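Local coordinates for protein farnesyl diphosphate phosphatase YisP (Bacillus subtilis subsp. subtilis, PDB 3WE9) that hydrolyses farnesyl diphosphate to farnesol and diphosphate, a step needed for biofilm formation, at residues H89-T93 / F94-S98; L148-A151 / A152-G156; K199-T202 / M203-Y207. All blocks are in the same frame, centred on the assembly; numbering follows the deposited sequence.

Overall arrangement
Following the chain from its N terminus, the three contacts come in series; none nests in or crosses another, and each joins consecutive residues, so none closes a long loop. Interaction 1 turns the chain out of helix 84-94 toward helix 98-107, against helices 6-25, 38-54 and 118-140. Interaction 2 is an early part of helix 145-165, set between helices 118-140 and 199-221. Interaction 3 is the first turns of helix 199-221, where that helix meets helices 179-185 and 228-250. Helix 118-140 thus borders both of the first two contacts, whose centres are about 18 Å apart. Interactions 1 and 3 lie on opposite sides of the chain's centre, their centres about 41 Å apart.

Interaction 1 (H89-T93 / F94-S98); sequences HAYRT and FTLES
Thr-95 OG1 is gripped by two waters that tie it back to the last turn of helix 84-94: water 1, 2.7 Å from this oxygen, donates to Arg-92 O, and water 2 donates to Thr-93 O. The bridges lie where the chain leaves the helix, for Thr-95 takes a left-handed backbone conformation with phi 50°. Immediately after it, Leu-96 N donates to Tyr-91 O at 3.2 Å, in the carbonyl plane and on a lone pair. This 6→1 bond, the positive phi and the contact between the side chains of Tyr-91 and Leu-96 are features shared with a Schellman motif. Two residues before Leu-96, Phe-94 N still makes the regular helical bond to Ala-90 O.

The Tyr-91 ring reaches over the turn because its CG stands anti to the backbone N (chi1 -167°). Leu-96 O sits over one face, 3.3 Å from Tyr-91 CE1, while Leu-96 CB meets Tyr-91 CD1 at 3.7 Å. Ser-98 N comes at the ring's edge near the hydroxyl. On another side of the helix, Thr-93 CG2 lies over the face of the Phe-94 ring, a CH-pi contact 4.1 Å from the centroid. Thr-93 OG1 meanwhile donates to His-89 O at 2.6 Å, from above the carbonyl plane, and Thr-93 N shares that acceptor.

Phe-94 rests on Lys-39, Gln-40 and Ala-43 of helix 38-54; both it and Leu-96 touch Ile-139 of helix 118-140, and Ala-90 packs on Tyr-15 of helix 6-25.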
ATOM      1  N   HIS A  89       4.256  21.055   5.861  1.00 23.42           N
ATOM      2  CA  HIS A  89       5.708  21.135   5.883  1.00 21.38           C
ATOM      3  C   HIS A  89       6.285  20.193   4.829  1.00 21.31           C
ATOM      4  O   HIS A  89       7.152  20.579   4.042  1.00 19.61           O
ATOM      5  CB  HIS A  89       6.260  20.748   7.255  1.00 19.56           C
ATOM      6  CG  HIS A  89       7.756  20.724   7.308  1.00 20.32           C
ATOM      7  ND1 HIS A  89       8.515  21.859   7.507  1.00 22.58           N
ATOM      8  CD2 HIS A  89       8.636  19.710   7.138  1.00 20.15           C
ATOM      9  CE1 HIS A  89       9.796  21.543   7.457  1.00 20.26           C
ATOM     10  NE2 HIS A  89       9.898  20.245   7.234  1.00 24.47           N
ATOM     11  N   ALA A  90       5.807  18.950   4.832  1.00 22.25           N
ATOM     12  CA  ALA A  90       6.274  17.945   3.877  1.00 21.24           C
ATOM     13  C   ALA A  90       5.989  18.405   2.452  1.00 21.32           C
ATOM     14  O   ALA A  90       6.819  18.267   1.552  1.00 20.24           O
ATOM     15  CB  ALA A  90       5.580  16.618   4.140  1.00 23.98           C
ATOM     16  N   TYR A  91       4.800  18.964   2.263  1.00 22.99           N
ATOM     17  CA  TYR A  91       4.366  19.450   0.965  1.00 25.57           C
ATOM     18  C   TYR A  91       5.311  20.516   0.411  1.00 25.54           C
ATOM     19  O   TYR A  91       5.703  20.475  -0.759  1.00 24.69           O
ATOM     20  CB  TYR A  91       2.960  20.033   1.093  1.00 31.03           C
ATOM     21  CG  TYR A  91       2.279  20.279  -0.227  1.00 36.10           C
ATOM     22  CD1 TYR A  91       1.568  19.262  -0.863  1.00 39.20           C
ATOM     23  CD2 TYR A  91       2.350  21.523  -0.849  1.00 37.51           C
ATOM     24  CE1 TYR A  91       0.940  19.477  -2.084  1.00 41.78           C
ATOM     25  CE2 TYR A  91       1.729  21.752  -2.073  1.00 41.23           C
ATOM     26  CZ  TYR A  91       1.024  20.724  -2.683  1.00 43.56           C
ATOM     27  OH  TYR A  91       0.396  20.948  -3.888  1.00 46.68           O
ATOM     28  N   ARG A  92       5.668  21.473   1.262  1.00 24.41           N
ATOM     29  CA  ARG A  92       6.549  22.565   0.870  1.00 24.93           C
ATOM     30  C   ARG A  92       8.012  22.143   0.763  1.00 23.51           C
ATOM     31  O   ARG A  92       8.769  22.679  -0.046  1.00 22.93           O
ATOM     32  CB  ARG A  92       6.421  23.712   1.875  1.00 26.58           C
ATOM     33  CG  ARG A  92       5.087  24.445   1.823  1.00 27.90           C
ATOM     34  CD  ARG A  92       4.942  25.366   3.022  1.00 32.13           C
ATOM     35  NE  ARG A  92       6.240  25.900   3.402  1.00 35.43           N
ATOM     36  CZ  ARG A  92       6.841  25.656   4.563  1.00 33.78           C
ATOM     37  NH1 ARG A  92       6.258  24.891   5.478  1.00 32.26           N
ATOM     38  NH2 ARG A  92       8.043  26.157   4.792  1.00 34.83           N
ATOM     39  N   THR A  93       8.405  21.177   1.579  1.00 19.99           N
ATOM     40  CA  THR A  93       9.778  20.704   1.579  1.00 18.81           C
ATOM     41  C   THR A  93      10.137  19.869   0.357  1.00 18.15           C
ATOM     42  O   THR A  93      11.236  20.005  -0.194  1.00 16.48           O
ATOM     43  CB  THR A  93      10.059  19.869   2.847  1.00 20.01           C
ATOM     44  OG1 THR A  93       9.757  20.655   4.008  1.00 21.36           O
ATOM     45  CG2 THR A  93      11.518  19.428   2.888  1.00 19.57           C
ATOM     46  N   PHE A  94       9.210  19.015  -0.073  1.00 18.89           N
ATOM     47  CA  PHE A  94       9.454  18.134  -1.213  1.00 20.31           C
ATOM     48  C   PHE A  94       8.702  18.476  -2.494  1.00 22.35           C
ATOM     49  O   PHE A  94       8.737  17.711  -3.462  1.00 21.33           O
ATOM     50  CB  PHE A  94       9.163  16.691  -0.797  1.00 20.41           C
ATOM     51  CG  PHE A  94      10.152  16.157   0.196  1.00 19.11           C
ATOM     52  CD1 PHE A  94      11.392  15.684  -0.228  1.00 19.50           C
ATOM     53  CD2 PHE A  94       9.870  16.188   1.562  1.00 19.32           C
ATOM     54  CE1 PHE A  94      12.347  15.252   0.694  1.00 20.09           C
ATOM     55  CE2 PHE A  94      10.818  15.760   2.498  1.00 18.67           C
ATOM     56  CZ  PHE A  94      12.059  15.291   2.062  1.00 19.04           C
ATOM     57  N   THR A  95       8.039  19.630  -2.497  1.00 23.79           N
ATOM     58  CA  THR A  95       7.276  20.083  -3.656  1.00 25.26           C
ATOM     59  C   THR A  95       6.358  18.963  -4.146  1.00 25.15           C
ATOM     60  O   THR A  95       6.433  18.535  -5.300  1.00 25.93           O
ATOM     61  CB  THR A  95       8.222  20.519  -4.793  1.00 26.69           C
ATOM     62  OG1 THR A  95       9.169  21.468  -4.285  1.00 26.48           O
ATOM     63  CG2 THR A  95       7.433  21.163  -5.926  1.00 28.65           C
ATOM     64  N   LEU A  96       5.492  18.492  -3.257  1.00 26.36           N
ATOM     65  CA  LEU A  96       4.558  17.415  -3.581  1.00 27.39           C
ATOM     66  C   LEU A  96       3.444  17.920  -4.496  1.00 30.54           C
ATOM     67  O   LEU A  96       3.168  19.123  -4.550  1.00 31.05           O
ATOM     68  CB  LEU A  96       3.957  16.838  -2.296  1.00 25.41           C
ATOM     69  CG  LEU A  96       4.968  16.308  -1.265  1.00 23.87           C
ATOM     70  CD1 LEU A  96       4.227  15.777  -0.047  1.00 24.19           C
ATOM     71  CD2 LEU A  96       5.832  15.220  -1.889  1.00 21.26           C
ATOM     72  N   GLU A  97       2.808  16.998  -5.215  1.00 31.69           N
ATOM     73  CA  GLU A  97       1.730  17.351  -6.135  1.00 35.58           C
ATOM     74  C   GLU A  97       0.354  17.116  -5.522  1.00 35.59           C
ATOM     75  O   GLU A  97       0.127  16.110  -4.850  1.00 35.09           O
ATOM     76  CB  GLU A  97       1.863  16.544  -7.421  1.00 38.36           C
ATOM     77  CG  GLU A  97       3.223  16.663  -8.068  1.00 44.94           C
ATOM     78  CD  GLU A  97       3.243  16.074  -9.457  1.00 48.71           C
ATOM     79  OE1 GLU A  97       2.866  14.889  -9.609  1.00 51.63           O
ATOM     80  OE2 GLU A  97       3.633  16.800 -10.397  1.00 51.25           O
ATOM     81  N   SER A  98      -0.567  18.043  -5.772  1.00 34.90           N
ATOM     82  CA  SER A  98      -1.919  17.959  -5.224  1.00 35.51           C
ATOM     83  C   SER A  98      -2.838  16.910  -5.857  1.00 34.00           C
ATOM     84  O   SER A  98      -3.665  16.318  -5.169  1.00 34.66           O
ATOM     85  CB  SER A  98      -2.595  19.337  -5.297  1.00 36.58           C
ATOM     86  OG  SER A  98      -2.708  19.782  -6.637  1.00 37.32           O
TER
HETATM   87  O   HOH W   1       7.635  23.129  -2.744  1.00 48.22           O
HETATM   88  O   HOH W   2      11.221  20.129  -3.073  1.00 26.10           O

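Interaction 2 (L148-A151 / A152-G156)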
ATOM      1  N   LEU A 148      11.159   6.927 -12.851  1.00 37.78           N
ATOM      2  CA  LEU A 148      10.682   6.108 -11.734  1.00 34.51           C
ATOM      3  C   LEU A 148       9.193   6.242 -11.398  1.00 32.35           C
ATOM      4  O   LEU A 148       8.688   5.547 -10.512  1.00 29.90           O
ATOM      5  CB  LEU A 148      11.504   6.436 -10.482  1.00 34.84           C
ATOM      6  CG  LEU A 148      12.991   6.070 -10.489  1.00 33.85           C
ATOM      7  CD1 LEU A 148      13.687   6.728  -9.313  1.00 34.13           C
ATOM      8  CD2 LEU A 148      13.142   4.559 -10.436  1.00 34.66           C
ATOM      9  N   LYS A 149       8.498   7.135 -12.094  1.00 29.11           N
ATOM     10  CA  LYS A 149       7.075   7.363 -11.856  1.00 28.44           C
ATOM     11  C   LYS A 149       6.252   6.086 -12.005  1.00 28.41           C
ATOM     12  O   LYS A 149       5.443   5.753 -11.140  1.00 28.20           O
ATOM     13  CB  LYS A 149       6.558   8.428 -12.825  1.00 29.74           C
ATOM     14  CG  LYS A 149       5.073   8.752 -12.719  1.00 31.90           C
ATOM     15  CD  LYS A 149       4.684   9.713 -13.842  1.00 34.96           C
ATOM     16  CE  LYS A 149       3.177   9.865 -13.991  1.00 36.96           C
ATOM     17  NZ  LYS A 149       2.567  10.746 -12.968  1.00 39.27           N
ATOM     18  N   GLN A 150       6.462   5.379 -13.112  1.00 28.63           N
ATOM     19  CA  GLN A 150       5.748   4.137 -13.388  1.00 28.52           C
ATOM     20  C   GLN A 150       5.992   3.114 -12.275  1.00 26.94           C
ATOM     21  O   GLN A 150       5.066   2.424 -11.834  1.00 25.45           O
ATOM     22  CB  GLN A 150       6.208   3.567 -14.733  1.00 31.40           C
ATOM     23  CG  GLN A 150       5.498   2.300 -15.165  1.00 37.38           C
ATOM     24  CD  GLN A 150       6.073   1.732 -16.451  1.00 40.62           C
ATOM     25  OE1 GLN A 150       6.096   2.405 -17.485  1.00 44.13           O
ATOM     26  NE2 GLN A 150       6.542   0.489 -16.393  1.00 41.04           N
ATOM     27  N   ALA A 151       7.240   3.028 -11.816  1.00 23.07           N
ATOM     28  CA  ALA A 151       7.607   2.089 -10.762  1.00 22.08           C
ATOM     29  C   ALA A 151       6.948   2.425  -9.427  1.00 20.10           C
ATOM     30  O   ALA A 151       6.542   1.529  -8.687  1.00 18.32           O
ATOM     31  CB  ALA A 151       9.122   2.054 -10.599  1.00 20.98           C
ATOM     32  N   ALA A 152       6.858   3.715  -9.118  1.00 19.78           N
ATOM     33  CA  ALA A 152       6.245   4.162  -7.869  1.00 19.99           C
ATOM     34  C   ALA A 152       4.747   3.850  -7.867  1.00 19.36           C
ATOM     35  O   ALA A 152       4.208   3.339  -6.887  1.00 17.78           O
ATOM     36  CB  ALA A 152       6.467   5.665  -7.688  1.00 20.26           C
ATOM     37  N   VAL A 153       4.075   4.166  -8.967  1.00 18.65           N
ATOM     38  CA  VAL A 153       2.647   3.906  -9.075  1.00 19.13           C
ATOM     39  C   VAL A 153       2.387   2.400  -9.023  1.00 18.89           C
ATOM     40  O   VAL A 153       1.475   1.941  -8.331  1.00 16.34           O
ATOM     41  CB  VAL A 153       2.070   4.493 -10.388  1.00 21.55           C
ATOM     42  CG1 VAL A 153       0.617   4.062 -10.562  1.00 20.31           C
ATOM     43  CG2 VAL A 153       2.166   6.022 -10.357  1.00 22.18           C
ATOM     44  N   SER A 154       3.198   1.634  -9.744  1.00 16.77           N
ATOM     45  CA  SER A 154       3.038   0.187  -9.755  1.00 18.58           C
ATOM     46  C   SER A 154       3.234  -0.406  -8.356  1.00 18.10           C
ATOM     47  O   SER A 154       2.524  -1.324  -7.963  1.00 17.98           O
ATOM     48  CB  SER A 154       4.020  -0.448 -10.742  1.00 21.14           C
ATOM     49  OG  SER A 154       3.585  -0.241 -12.078  1.00 20.95           O
ATOM     50  N   LEU A 155       4.197   0.121  -7.607  1.00 18.83           N
ATOM     51  CA  LEU A 155       4.449  -0.367  -6.255  1.00 18.05           C
ATOM     52  C   LEU A 155       3.237  -0.108  -5.358  1.00 16.46           C
ATOM     53  O   LEU A 155       2.757  -1.008  -4.677  1.00 14.88           O
ATOM     54  CB  LEU A 155       5.680   0.319  -5.658  1.00 18.87           C
ATOM     55  CG  LEU A 155       5.993  -0.088  -4.211  1.00 18.53           C
ATOM     56  CD1 LEU A 155       6.260  -1.586  -4.144  1.00 19.54           C
ATOM     57  CD2 LEU A 155       7.190   0.707  -3.697  1.00 20.45           C
ATOM     58  N   GLY A 156       2.744   1.126  -5.364  1.00 14.68           N
ATOM     59  CA  GLY A 156       1.594   1.461  -4.541  1.00 15.69           C
ATOM     60  C   GLY A 156       0.363   0.659  -4.923  1.00 14.47           C
ATOM     61  O   GLY A 156      -0.392   0.203  -4.059  1.00 14.08           O
TER
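Four consecutive i to i+4 bonds carry the backbone across this part of helix 145-165, from Ala-152 N to Leu-148 O (2.9 Å) through to Leu-155 N on Ala-151 O, although the helix is kinked within 148-151, where the N atoms of Gln-150 and Ala-151 lack a bond to the preceding turn. The first two donors arrive nearly along the C=O axis, whereas Leu-155 N is tilted 32° from the carbonyl plane of Ala-151.

The side chains meet mostly carbonyl oxygens of the turn before. Ala-152 CB faces two of them, 3.6 Å from Leu-148 O and equally far from Lys-149 O. Val-153 turns CG2 back beside its own backbone N, which brings this methyl to 3.4 Å from Lys-149 O. In Leu-155 it is CB that approaches, 3.4 Å from Ala-151 O, while its end leads away; the side chain lies about 4 Å from a bound triethylene glycol, probably from the crystallisation liquor. Ser-154 points its CB back at the preceding turn; with chi1 -75° its OG lies 3.1 Å from Gln-150 O, and this buried hydroxyl is hydrogen-bonded to Glu-218 OE1.

That bond joins the helix to helix 199-221, against which Gln-150 and Leu-155 also lie, on Glu-218 and Cys-219. Lys-149, Ala-152 and Val-153 instead meet helix 118-140, through Leu-134, Leu-137 and Tyr-126, in this all-helical squalene/phytoene synthase fold.

Interaction 3 (K199-T202 / M203-Y207)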
ATOM      1  N   LYS A 199     -11.072 -24.951  -4.305  1.00 19.12           N
ATOM      2  CA  LYS A 199     -10.210 -24.779  -5.469  1.00 18.95           C
ATOM      3  C   LYS A 199     -10.630 -23.568  -6.302  1.00 17.57           C
ATOM      4  O   LYS A 199      -9.790 -22.811  -6.779  1.00 16.40           O
ATOM      5  CB  LYS A 199     -10.240 -26.038  -6.337  1.00 21.91           C
ATOM      6  CG  LYS A 199      -9.378 -25.944  -7.591  1.00 25.79           C
ATOM      7  CD  LYS A 199      -7.914 -25.682  -7.247  1.00 28.46           C
ATOM      8  CE  LYS A 199      -7.047 -25.660  -8.504  1.00 31.79           C
ATOM      9  NZ  LYS A 199      -5.622 -25.354  -8.206  1.00 28.77           N
ATOM     10  N   ALA A 200     -11.935 -23.397  -6.477  1.00 18.93           N
ATOM     11  CA  ALA A 200     -12.469 -22.271  -7.246  1.00 15.74           C
ATOM     12  C   ALA A 200     -12.016 -20.954  -6.615  1.00 15.27           C
ATOM     13  O   ALA A 200     -11.700 -19.990  -7.320  1.00 14.63           O
ATOM     14  CB  ALA A 200     -13.992 -22.342  -7.278  1.00 15.81           C
ATOM     15  N   PHE A 201     -11.988 -20.905  -5.288  1.00 13.07           N
ATOM     16  CA  PHE A 201     -11.555 -19.689  -4.617  1.00 12.70           C
ATOM     17  C   PHE A 201     -10.063 -19.432  -4.763  1.00 14.17           C
ATOM     18  O   PHE A 201      -9.649 -18.303  -5.043  1.00 11.90           O
ATOM     19  CB  PHE A 201     -11.882 -19.703  -3.123  1.00 11.34           C
ATOM     20  CG  PHE A 201     -11.308 -18.519  -2.389  1.00 13.45           C
ATOM     21  CD1 PHE A 201     -11.753 -17.229  -2.677  1.00 12.67           C
ATOM     22  CD2 PHE A 201     -10.275 -18.681  -1.472  1.00 12.26           C
ATOM     23  CE1 PHE A 201     -11.173 -16.113  -2.063  1.00 12.51           C
ATOM     24  CE2 PHE A 201      -9.687 -17.575  -0.852  1.00 13.49           C
ATOM     25  CZ  PHE A 201     -10.137 -16.286  -1.151  1.00 14.92           C
ATOM     26  N   THR A 202      -9.249 -20.466  -4.566  1.00 13.15           N
ATOM     27  CA  THR A 202      -7.808 -20.285  -4.670  1.00 14.23           C
ATOM     28  C   THR A 202      -7.409 -19.887  -6.091  1.00 13.58           C
ATOM     29  O   THR A 202      -6.469 -19.115  -6.279  1.00 14.29           O
ATOM     30  CB  THR A 202      -7.032 -21.552  -4.214  1.00 15.68           C
ATOM     31  OG1 THR A 202      -7.445 -22.683  -4.988  1.00 18.55           O
ATOM     32  CG2 THR A 202      -7.297 -21.825  -2.736  1.00 17.79           C
ATOM     33  N   MET A 203      -8.118 -20.410  -7.088  1.00 12.88           N
ATOM     34  CA  MET A 203      -7.836 -20.042  -8.475  1.00 13.78           C
ATOM     35  C   MET A 203      -8.176 -18.568  -8.694  1.00 12.56           C
ATOM     36  O   MET A 203      -7.457 -17.853  -9.390  1.00 12.42           O
ATOM     37  CB  MET A 203      -8.645 -20.909  -9.441  1.00 15.32           C
ATOM     38  CG  MET A 203      -8.112 -22.325  -9.547  1.00 20.12           C
ATOM     39  SD  MET A 203      -9.099 -23.322 -10.660  1.00 31.17           S
ATOM     40  CE  MET A 203      -8.321 -22.932 -12.238  1.00 27.97           C
ATOM     41  N   THR A 204      -9.276 -18.125  -8.090  1.00 11.82           N
ATOM     42  CA  THR A 204      -9.713 -16.738  -8.185  1.00 13.69           C
ATOM     43  C   THR A 204      -8.667 -15.848  -7.514  1.00 13.75           C
ATOM     44  O   THR A 204      -8.222 -14.845  -8.075  1.00 12.44           O
ATOM     45  CB  THR A 204     -11.071 -16.538  -7.471  1.00 13.73           C
ATOM     46  OG1 THR A 204     -12.078 -17.305  -8.148  1.00 14.72           O
ATOM     47  CG2 THR A 204     -11.468 -15.050  -7.460  1.00 14.87           C
ATOM     48  N   TRP A 205      -8.265 -16.240  -6.310  1.00 12.25           N
ATOM     49  CA  TRP A 205      -7.279 -15.493  -5.542  1.00 13.13           C
ATOM     50  C   TRP A 205      -5.937 -15.423  -6.273  1.00 13.07           C
ATOM     51  O   TRP A 205      -5.337 -14.359  -6.364  1.00 11.17           O
ATOM     52  CB  TRP A 205      -7.088 -16.155  -4.172  1.00 11.90           C
ATOM     53  CG  TRP A 205      -6.283 -15.360  -3.203  1.00 13.51           C
ATOM     54  CD1 TRP A 205      -6.757 -14.501  -2.249  1.00 13.60           C
ATOM     55  CD2 TRP A 205      -4.856 -15.377  -3.053  1.00 13.56           C
ATOM     56  NE1 TRP A 205      -5.715 -13.989  -1.510  1.00 14.31           N
ATOM     57  CE2 TRP A 205      -4.539 -14.506  -1.983  1.00 13.98           C
ATOM     58  CE3 TRP A 205      -3.819 -16.041  -3.719  1.00 13.05           C
ATOM     59  CZ2 TRP A 205      -3.219 -14.288  -1.558  1.00 13.79           C
ATOM     60  CZ3 TRP A 205      -2.498 -15.824  -3.294  1.00 17.68           C
ATOM     61  CH2 TRP A 205      -2.217 -14.953  -2.224  1.00 15.82           C
ATOM     62  N   GLU A 206      -5.471 -16.559  -6.785  1.00 12.13           N
ATOM     63  CA  GLU A 206      -4.193 -16.602  -7.492  1.00 13.85           C
ATOM     64  C   GLU A 206      -4.222 -15.801  -8.797  1.00 13.35           C
ATOM     65  O   GLU A 206      -3.215 -15.229  -9.210  1.00 13.90           O
ATOM     66  CB  GLU A 206      -3.786 -18.055  -7.767  1.00 15.84           C
ATOM     67  CG  GLU A 206      -3.389 -18.859  -6.512  1.00 18.26           C
ATOM     68  CD  GLU A 206      -2.129 -18.328  -5.826  1.00 19.48           C
ATOM     69  OE1 GLU A 206      -1.423 -17.495  -6.430  1.00 19.21           O
ATOM     70  OE2 GLU A 206      -1.836 -18.751  -4.682  1.00 19.43           O
ATOM     71  N   TYR A 207      -5.383 -15.750  -9.438  1.00 14.28           N
ATOM     72  CA  TYR A 207      -5.511 -15.002 -10.686  1.00 13.69           C
ATOM     73  C   TYR A 207      -5.257 -13.519 -10.414  1.00 12.98           C
ATOM     74  O   TYR A 207      -4.597 -12.839 -11.202  1.00 12.72           O
ATOM     75  CB  TYR A 207      -6.907 -15.196 -11.287  1.00 12.46           C
ATOM     76  CG  TYR A 207      -7.031 -14.734 -12.726  1.00 13.49           C
ATOM     77  CD1 TYR A 207      -6.516 -15.502 -13.772  1.00 13.62           C
ATOM     78  CD2 TYR A 207      -7.673 -13.538 -13.041  1.00 15.97           C
ATOM     79  CE1 TYR A 207      -6.642 -15.090 -15.102  1.00 17.96           C
ATOM     80  CE2 TYR A 207      -7.804 -13.113 -14.366  1.00 16.43           C
ATOM     81  CZ  TYR A 207      -7.289 -13.897 -15.390  1.00 17.92           C
ATOM     82  OH  TYR A 207      -7.437 -13.496 -16.698  1.00 20.58           O
TER
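Phe-201 and Trp-205, one turn apart and both buried, form the close-packed flank of this contact. Phe-201 CZ touches Trp-205 CD1 at 4.0 Å, the phenyl ring and the five-membered ring of the indole inclined at 55°, and Trp-205 CB lies over the phenyl face toward its rim. Both first torsions put CG anti to the backbone N, 174° in Phe-201 and -170° in Trp-205, which sends the two rings out along the same flank. The buried indole N-H is satisfied by Leu-165 O, and His-253 meets the indole edge-to-face. Glu-206 is held as well: its CG lies 3.1 Å from Thr-202 O and in plane at the indole edge, while its carboxylate makes a salt bridge with Arg-249 of helix 228-250 and a hydrogen bond with His-253.

Thr-204, also buried, locks the next strip: its N, at 3.2 Å, and its OG1, at 2.8 Å, grip Ala-200 O from opposite faces of the carbonyl plane. With a valine in its place, the hydroxyl's bond would be lost and Ala-200 O would probably be held less firmly, left to the longer bond from the backbone N.

These are the opening turns of helix 199-221 in the squalene/phytoene synthase fold, and Asn-198 OD1, just ahead of them, accepts from Phe-201 N. Lys-199 O, too, has two donors, Met-203 N at 2.9 Å and Thr-202 OG1 at 3.0 Å, which approach from the same face.

The outer side is looser. Exposed Lys-199, its chain bent at chi2, crosses the partly exposed Met-203 at a slant, with Lys-199 CE 3.7 Å from Met-203 CG.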